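Local coordinates for F-actin-capping protein subunit alpha (Dictyostelium discoideum, PDB 4AKR) that serves as the alpha subunit of a capping protein that binds barbed ends of actin filaments without needing calcium, blocking subunit exchange there without severing the filaments, at residues Glu120-Tyr125 / Ser135-Thr140; Ser169-Thr174 / Gly229-Asn234. One frame throughout, in Å; residues are numbered along the deposited sequence.

Contact 1 of 2, residues Glu120-Tyr125 / Ser135-Thr140; sequences EEATKY and SAVYGT
No flat group comes between Ala122 and Val137; the junction is methyl against methyl, and the rings of both segments stay outside it. The ring of Tyr125 turns aside toward Ile152 and meets the ring of Tyr129 with their planes at about 40°, while the side chain of Tyr138 touches Glu71 and Pro82. This is helix-on-sheet packing in the capping protein fold: helix 112-129 leads through a short connection into strand 134-142, outermost within this chain of a five-stranded antiparallel sheet, the two short segments running nearly antiparallel at 164° with their axes 8.4 Å apart at the closest. Val137 shows how a beta-branched residue serves such a seam. Its CG1 stands anti to the backbone N (chi1 -176°), which leaves CG2, the branch beside that N, to touch Ala122; CG2 lies 3.5 Å from Ala122 CB, a close fit of two small groups. Phe118 and Asp119 of the same helix continue the surface over Val137, and Phe225 of helix 217-248 packs on Ala122, so the alanine methyl touches both the strand and a residue of the longer helix. The polar margin is looser. Thr123 and Ser135 are neighbours with CA atoms 6.6 Å apart, yet no hydrogen bond joins them: the threonine hydroxyl is held by the backbone O of Asp119, Lys83 NZ makes weak hydrogen bonds to both hydroxyls, and Thr123 OG1 stays 4.4 Å from Ser135 OG.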
ATOM      1  N   GLU A 120      -7.519 -27.836 -20.061  1.00 17.63           N
ATOM      2  CA  GLU A 120      -8.989 -27.803 -20.137  1.00 18.11           C
ATOM      3  C   GLU A 120      -9.585 -27.391 -18.791  1.00 18.13           C
ATOM      4  O   GLU A 120     -10.544 -26.619 -18.723  1.00 17.29           O
ATOM      5  CB  GLU A 120      -9.578 -29.176 -20.503  1.00 17.32           C
ATOM      6  CG  GLU A 120      -9.310 -29.687 -21.916  1.00 17.56           C
ATOM      7  CD  GLU A 120     -10.074 -30.983 -22.224  1.00 20.26           C
ATOM      8  OE1 GLU A 120     -10.167 -31.859 -21.327  1.00 18.46           O
ATOM      9  OE2 GLU A 120     -10.575 -31.133 -23.364  1.00 18.30           O
ATOM     10  N   GLU A 121      -9.021 -27.930 -17.717  1.00 16.72           N
ATOM     11  CA  GLU A 121      -9.512 -27.634 -16.382  1.00 15.96           C
ATOM     12  C   GLU A 121      -9.188 -26.209 -15.924  1.00 15.60           C
ATOM     13  O   GLU A 121     -10.031 -25.539 -15.321  1.00 14.92           O
ATOM     14  CB  GLU A 121      -8.955 -28.660 -15.387  1.00 15.65           C
ATOM     15  CG  GLU A 121      -9.370 -30.094 -15.691  1.00 17.19           C
ATOM     16  CD  GLU A 121     -10.882 -30.251 -15.773  1.00 19.61           C
ATOM     17  OE1 GLU A 121     -11.581 -29.859 -14.806  1.00 20.54           O
ATOM     18  OE2 GLU A 121     -11.374 -30.768 -16.802  1.00 18.77           O
ATOM     19  N   ALA A 122      -7.977 -25.742 -16.213  1.00 14.92           N
ATOM     20  CA  ALA A 122      -7.594 -24.390 -15.820  1.00 15.15           C
ATOM     21  C   ALA A 122      -8.505 -23.371 -16.504  1.00 15.95           C
ATOM     22  O   ALA A 122      -8.912 -22.378 -15.899  1.00 14.19           O
ATOM     23  CB  ALA A 122      -6.139 -24.126 -16.188  1.00 14.47           C
ATOM     24  N   THR A 123      -8.837 -23.634 -17.763  1.00 16.12           N
ATOM     25  CA  THR A 123      -9.695 -22.739 -18.524  1.00 16.29           C
ATOM     26  C   THR A 123     -11.080 -22.622 -17.886  1.00 17.23           C
ATOM     27  O   THR A 123     -11.544 -21.512 -17.622  1.00 16.63           O
ATOM     28  CB  THR A 123      -9.816 -23.211 -19.998  1.00 17.79           C
ATOM     29  OG1 THR A 123      -8.509 -23.271 -20.586  1.00 18.82           O
ATOM     30  CG2 THR A 123     -10.651 -22.241 -20.803  1.00 18.44           C
ATOM     31  N   LYS A 124     -11.730 -23.756 -17.628  1.00 16.20           N
ATOM     32  CA  LYS A 124     -13.053 -23.756 -16.996  1.00 16.47           C
ATOM     33  C   LYS A 124     -13.007 -23.149 -15.590  1.00 16.33           C
ATOM     34  O   LYS A 124     -13.886 -22.380 -15.199  1.00 20.00           O
ATOM     35  CB  LYS A 124     -13.607 -25.185 -16.911  1.00 15.03           C
ATOM     36  CG  LYS A 124     -13.870 -25.828 -18.271  1.00 18.87           C
ATOM     37  CD  LYS A 124     -14.379 -27.280 -18.159  1.00 17.79           C
ATOM     38  CE  LYS A 124     -13.286 -28.241 -17.712  1.00 16.23           C
ATOM     39  NZ  LYS A 124     -13.688 -29.686 -17.794  1.00 14.55           N
ATOM     40  N   TYR A 125     -11.991 -23.511 -14.821  1.00 16.75           N
ATOM     41  CA  TYR A 125     -11.850 -22.985 -13.471  1.00 17.35           C
ATOM     42  C   TYR A 125     -11.729 -21.465 -13.532  1.00 16.94           C
ATOM     43  O   TYR A 125     -12.384 -20.750 -12.789  1.00 17.54           O
ATOM     44  CB  TYR A 125     -10.612 -23.578 -12.798  1.00 14.80           C
ATOM     45  CG  TYR A 125     -10.379 -23.066 -11.392  1.00 17.20           C
ATOM     46  CD1 TYR A 125     -11.289 -23.335 -10.369  1.00 15.66           C
ATOM     47  CD2 TYR A 125      -9.258 -22.287 -11.092  1.00 16.51           C
ATOM     48  CE1 TYR A 125     -11.087 -22.834  -9.081  1.00 16.72           C
ATOM     49  CE2 TYR A 125      -9.046 -21.784  -9.809  1.00 18.66           C
ATOM     50  CZ  TYR A 125      -9.966 -22.059  -8.809  1.00 17.28           C
ATOM     51  OH  TYR A 125      -9.769 -21.542  -7.552  1.00 18.16           O
ATOM     52  N   SER A 135      -5.629 -17.280 -18.262  1.00 12.54           N
ATOM     53  CA  SER A 135      -4.817 -18.377 -17.754  1.00 15.20           C
ATOM     54  C   SER A 135      -3.695 -18.832 -18.689  1.00 16.35           C
ATOM     55  O   SER A 135      -3.656 -18.472 -19.864  1.00 16.83           O
ATOM     56  CB  SER A 135      -5.714 -19.573 -17.458  1.00 13.44           C
ATOM     57  OG  SER A 135      -6.342 -20.015 -18.649  1.00 15.23           O
ATOM     58  N   ALA A 136      -2.789 -19.636 -18.143  1.00 15.88           N
ATOM     59  CA  ALA A 136      -1.668 -20.179 -18.893  1.00 16.49           C
ATOM     60  C   ALA A 136      -1.186 -21.464 -18.213  1.00 18.40           C
ATOM     61  O   ALA A 136      -0.912 -21.476 -17.011  1.00 20.29           O
ATOM     62  CB  ALA A 136      -0.544 -19.158 -18.963  1.00 15.87           C
ATOM     63  N   VAL A 137      -1.097 -22.543 -18.985  1.00 18.60           N
ATOM     64  CA  VAL A 137      -0.652 -23.830 -18.470  1.00 18.60           C
ATOM     65  C   VAL A 137       0.558 -24.334 -19.257  1.00 19.74           C
ATOM     66  O   VAL A 137       0.490 -24.550 -20.469  1.00 20.47           O
ATOM     67  CB  VAL A 137      -1.784 -24.876 -18.542  1.00 19.38           C
ATOM     68  CG1 VAL A 137      -1.326 -26.188 -17.902  1.00 17.29           C
ATOM     69  CG2 VAL A 137      -3.025 -24.343 -17.836  1.00 17.57           C
ATOM     70  N   TYR A 138       1.664 -24.514 -18.545  1.00 18.71           N
ATOM     71  CA  TYR A 138       2.916 -24.962 -19.132  1.00 18.12           C
ATOM     72  C   TYR A 138       3.235 -26.377 -18.666  1.00 19.38           C
ATOM     73  O   TYR A 138       2.700 -26.840 -17.665  1.00 19.46           O
ATOM     74  CB  TYR A 138       4.040 -24.029 -18.696  1.00 16.68           C
ATOM     75  CG  TYR A 138       3.750 -22.563 -18.922  1.00 17.85           C
ATOM     76  CD1 TYR A 138       3.830 -22.003 -20.198  1.00 17.20           C
ATOM     77  CD2 TYR A 138       3.419 -21.726 -17.855  1.00 18.51           C
ATOM     78  CE1 TYR A 138       3.595 -20.635 -20.404  1.00 18.35           C
ATOM     79  CE2 TYR A 138       3.177 -20.357 -18.046  1.00 16.36           C
ATOM     80  CZ  TYR A 138       3.274 -19.819 -19.319  1.00 17.41           C
ATOM     81  OH  TYR A 138       3.096 -18.469 -19.505  1.00 16.07           O
ATOM     82  N   GLY A 139       4.107 -27.062 -19.396  1.00 21.03           N
ATOM     83  CA  GLY A 139       4.480 -28.413 -19.019  1.00 22.28           C
ATOM     84  C   GLY A 139       5.944 -28.691 -19.295  1.00 23.65           C
ATOM     85  O   GLY A 139       6.532 -28.095 -20.199  1.00 23.11           O
ATOM     86  N   THR A 140       6.536 -29.593 -18.519  1.00 24.80           N
ATOM     87  CA  THR A 140       7.938 -29.945 -18.701  1.00 27.74           C
ATOM     88  C   THR A 140       8.296 -31.189 -17.896  1.00 28.75           C
ATOM     89  O   THR A 140       7.674 -31.476 -16.870  1.00 28.74           O
ATOM     90  CB  THR A 140       8.860 -28.802 -18.265  1.00 29.33           C
ATOM     91  OG1 THR A 140      10.214 -29.123 -18.601  1.00 32.35           O
ATOM     92  CG2 THR A 140       8.768 -28.591 -16.765  1.00 31.40           C
TER

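Contact 2 of 2, residues Ser169-Thr174 / Gly229-Asn234; sequences SVWTCT and GKAELN
Trp171 and Glu232 reach past one another in opposite directions, the indole from the strand and the carboxylate from the helix, with ring and carboxylate planes 55° apart. The meeting point is a single oxygen. Trp171 NE1 gives its N-H to Glu232 OE2 over 2.8 Å, nearly straight at 164°, and the acceptor lies almost in the indole plane, at the ring edge. Seen from the acid, that N-H comes from well above the carboxylate plane. Ser169 OG donates to the same Glu232 OE2, also at 2.8 Å, but on the syn side and from the opposite face, so two donors flank one oxygen and restrict its turning. The glutamate chain, extended beyond CG (chi2 -158°), carries the carboxylate out from the helix to the strand; the segment axes come no nearer than 11.7 Å. Helix 217-248, the long helix of the capping protein fold, lies across the antiparallel sheet, here over its middle strand 163-175, and Trp171 and Glu232 bridge the interval. The six-membered end of the indole approaches the helix obliquely, Trp171 CH2 standing 3.8 Å from Ala231 CB, while Ile228 packs on the same tryptophan. An alanine in place of Glu232 would probably leave both the indole N-H and the serine hydroxyl without their acceptor and open a gap between strand and helix. The other oxygen, OE1, is hydrogen-bonded to the hydroxyls of Tyr125 and Tyr130, and a basic side chain of the partner chain forms a long, weak ion pair with it. A second-shell bond fixes the serine in turn, for Ser169 OG is hydrogen-bonded to NE1 of Trp167.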
ATOM      1  N   SER A 169      -2.316 -16.139  -9.162  1.00 14.00           N
ATOM      2  CA  SER A 169      -2.236 -17.498  -8.636  1.00 16.10           C
ATOM      3  C   SER A 169      -1.268 -18.283  -9.509  1.00 16.27           C
ATOM      4  O   SER A 169      -1.370 -18.260 -10.736  1.00 15.87           O
ATOM      5  CB  SER A 169      -3.600 -18.199  -8.667  1.00 14.33           C
ATOM      6  OG  SER A 169      -4.480 -17.703  -7.683  1.00 16.41           O
ATOM      7  N   VAL A 170      -0.310 -18.952  -8.876  1.00 18.17           N
ATOM      8  CA  VAL A 170       0.649 -19.779  -9.602  1.00 18.84           C
ATOM      9  C   VAL A 170       0.725 -21.109  -8.869  1.00 19.88           C
ATOM     10  O   VAL A 170       1.262 -21.190  -7.753  1.00 20.77           O
ATOM     11  CB  VAL A 170       2.058 -19.139  -9.655  1.00 19.67           C
ATOM     12  CG1 VAL A 170       3.048 -20.117 -10.268  1.00 18.56           C
ATOM     13  CG2 VAL A 170       2.023 -17.854 -10.486  1.00 17.83           C
ATOM     14  N   TRP A 171       0.142 -22.139  -9.482  1.00 19.68           N
ATOM     15  CA  TRP A 171       0.131 -23.485  -8.912  1.00 17.28           C
ATOM     16  C   TRP A 171       1.041 -24.390  -9.710  1.00 19.52           C
ATOM     17  O   TRP A 171       0.886 -24.537 -10.927  1.00 19.33           O
ATOM     18  CB  TRP A 171      -1.277 -24.085  -8.914  1.00 15.47           C
ATOM     19  CG  TRP A 171      -2.188 -23.515  -7.875  1.00 14.99           C
ATOM     20  CD1 TRP A 171      -2.974 -22.406  -7.990  1.00 13.06           C
ATOM     21  CD2 TRP A 171      -2.354 -23.988  -6.533  1.00 13.48           C
ATOM     22  NE1 TRP A 171      -3.615 -22.155  -6.801  1.00 13.40           N
ATOM     23  CE2 TRP A 171      -3.251 -23.111  -5.889  1.00 12.26           C
ATOM     24  CE3 TRP A 171      -1.823 -25.068  -5.810  1.00 14.64           C
ATOM     25  CZ2 TRP A 171      -3.634 -23.274  -4.557  1.00 11.67           C
ATOM     26  CZ3 TRP A 171      -2.201 -25.233  -4.485  1.00 12.97           C
ATOM     27  CH2 TRP A 171      -3.101 -24.338  -3.871  1.00 14.95           C
ATOM     28  N   THR A 172       1.983 -25.008  -9.018  1.00 19.58           N
ATOM     29  CA  THR A 172       2.931 -25.908  -9.650  1.00 21.29           C
ATOM     30  C   THR A 172       2.594 -27.322  -9.235  1.00 21.12           C
ATOM     31  O   THR A 172       2.689 -27.659  -8.059  1.00 21.79           O
ATOM     32  CB  THR A 172       4.343 -25.563  -9.213  1.00 21.88           C
ATOM     33  OG1 THR A 172       4.608 -24.195  -9.551  1.00 21.02           O
ATOM     34  CG2 THR A 172       5.348 -26.476  -9.884  1.00 21.75           C
ATOM     35  N   CYS A 173       2.207 -28.143 -10.206  1.00 20.44           N
ATOM     36  CA  CYS A 173       1.811 -29.520  -9.941  1.00 20.47           C
ATOM     37  C   CYS A 173       2.811 -30.544 -10.464  1.00 22.04           C
ATOM     38  O   CYS A 173       3.052 -30.634 -11.673  1.00 21.39           O
ATOM     39  CB  CYS A 173       0.442 -29.778 -10.565  1.00 19.36           C
ATOM     40  SG  CYS A 173      -0.714 -28.410 -10.325  1.00 23.71           S
ATOM     41  N   THR A 174       3.368 -31.332  -9.545  1.00 21.53           N
ATOM     42  CA  THR A 174       4.358 -32.345  -9.892  1.00 23.19           C
ATOM     43  C   THR A 174       3.843 -33.758  -9.627  1.00 22.58           C
ATOM     44  O   THR A 174       3.171 -34.014  -8.623  1.00 22.00           O
ATOM     45  CB  THR A 174       5.662 -32.120  -9.106  1.00 22.87           C
ATOM     46  OG1 THR A 174       6.157 -30.799  -9.367  1.00 24.74           O
ATOM     47  CG2 THR A 174       6.714 -33.117  -9.539  1.00 24.70           C
ATOM     48  N   GLY A 229      -8.916 -25.807  -6.290  1.00 16.80           N
ATOM     49  CA  GLY A 229     -10.084 -24.953  -6.132  1.00 17.85           C
ATOM     50  C   GLY A 229     -10.599 -24.869  -4.705  1.00 19.05           C
ATOM     51  O   GLY A 229     -11.147 -23.849  -4.286  1.00 15.81           O
ATOM     52  N   LYS A 230     -10.420 -25.957  -3.963  1.00 19.77           N
ATOM     53  CA  LYS A 230     -10.847 -26.029  -2.578  1.00 21.69           C
ATOM     54  C   LYS A 230      -9.906 -25.176  -1.741  1.00 20.96           C
ATOM     55  O   LYS A 230     -10.341 -24.407  -0.887  1.00 21.27           O
ATOM     56  CB  LYS A 230     -10.806 -27.480  -2.092  1.00 24.14           C
ATOM     57  CG  LYS A 230     -11.371 -27.678  -0.691  1.00 29.38           C
ATOM     58  CD  LYS A 230     -10.532 -28.674   0.103  1.00 31.88           C
ATOM     59  CE  LYS A 230     -11.054 -28.845   1.523  1.00 35.23           C
ATOM     60  NZ  LYS A 230     -12.391 -29.506   1.554  1.00 36.24           N
ATOM     61  N   ALA A 231      -8.609 -25.317  -1.995  1.00 19.60           N
ATOM     62  CA  ALA A 231      -7.615 -24.545  -1.269  1.00 18.69           C
ATOM     63  C   ALA A 231      -7.866 -23.046  -1.442  1.00 19.42           C
ATOM     64  O   ALA A 231      -7.844 -22.299  -0.465  1.00 20.39           O
ATOM     65  CB  ALA A 231      -6.224 -24.899  -1.755  1.00 17.28           C
ATOM     66  N   GLU A 232      -8.116 -22.612  -2.680  1.00 18.67           N
ATOM     67  CA  GLU A 232      -8.368 -21.199  -2.961  1.00 19.10           C
ATOM     68  C   GLU A 232      -9.687 -20.704  -2.372  1.00 20.84           C
ATOM     69  O   GLU A 232      -9.798 -19.540  -1.973  1.00 22.04           O
ATOM     70  CB  GLU A 232      -8.331 -20.923  -4.471  1.00 17.97           C
ATOM     71  CG  GLU A 232      -6.969 -21.185  -5.114  1.00 16.33           C
ATOM     72  CD  GLU A 232      -6.759 -20.434  -6.431  1.00 16.08           C
ATOM     73  OE1 GLU A 232      -7.750 -20.157  -7.137  1.00 12.83           O
ATOM     74  OE2 GLU A 232      -5.593 -20.139  -6.762  1.00 14.24           O
ATOM     75  N   LEU A 233     -10.688 -21.577  -2.317  1.00 20.96           N
ATOM     76  CA  LEU A 233     -11.972 -21.204  -1.732  1.00 22.26           C
ATOM     77  C   LEU A 233     -11.749 -20.916  -0.251  1.00 22.07           C
ATOM     78  O   LEU A 233     -12.235 -19.924   0.284  1.00 23.40           O
ATOM     79  CB  LEU A 233     -12.992 -22.340  -1.878  1.00 21.89           C
ATOM     80  CG  LEU A 233     -14.187 -22.262  -0.921  1.00 21.95           C
ATOM     81  CD1 LEU A 233     -14.864 -20.907  -1.047  1.00 22.32           C
ATOM     82  CD2 LEU A 233     -15.162 -23.395  -1.222  1.00 20.97           C
ATOM     83  N   ASN A 234     -11.005 -21.797   0.407  1.00 23.02           N
ATOM     84  CA  ASN A 234     -10.709 -21.627   1.817  1.00 22.09           C
ATOM     85  C   ASN A 234      -9.923 -20.354   2.063  1.00 21.37           C
ATOM     86  O   ASN A 234     -10.229 -19.602   2.987  1.00 20.70           O
ATOM     87  CB  ASN A 234      -9.938 -22.831   2.351  1.00 23.34           C
ATOM     88  CG  ASN A 234     -10.829 -24.036   2.546  1.00 25.30           C
ATOM     89  OD1 ASN A 234     -12.012 -23.892   2.843  1.00 29.23           O
ATOM     90  ND2 ASN A 234     -10.267 -25.229   2.401  1.00 22.92           N
TER

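From the N terminus, the chain first reaches contact 1, which closes a short connection: only nine residues lie between helix segment 120-125 and strand segment 135-140. Contact 2 opens later, at 169-174, and closes a much longer loop through strands 181-194 and 198-213 before helix 217-248 returns over the sheet. The two are therefore in series, neither nested nor crossed. They still adjoin in space, their centres 12 Å apart, and meet through Tyr125 OH of contact 1, which reaches Glu232 OE1 of contact 2 with Gly229 CA beside it. Together they tie strands 134-142 and 163-175 of one sheet to helices 112-129 and 217-248.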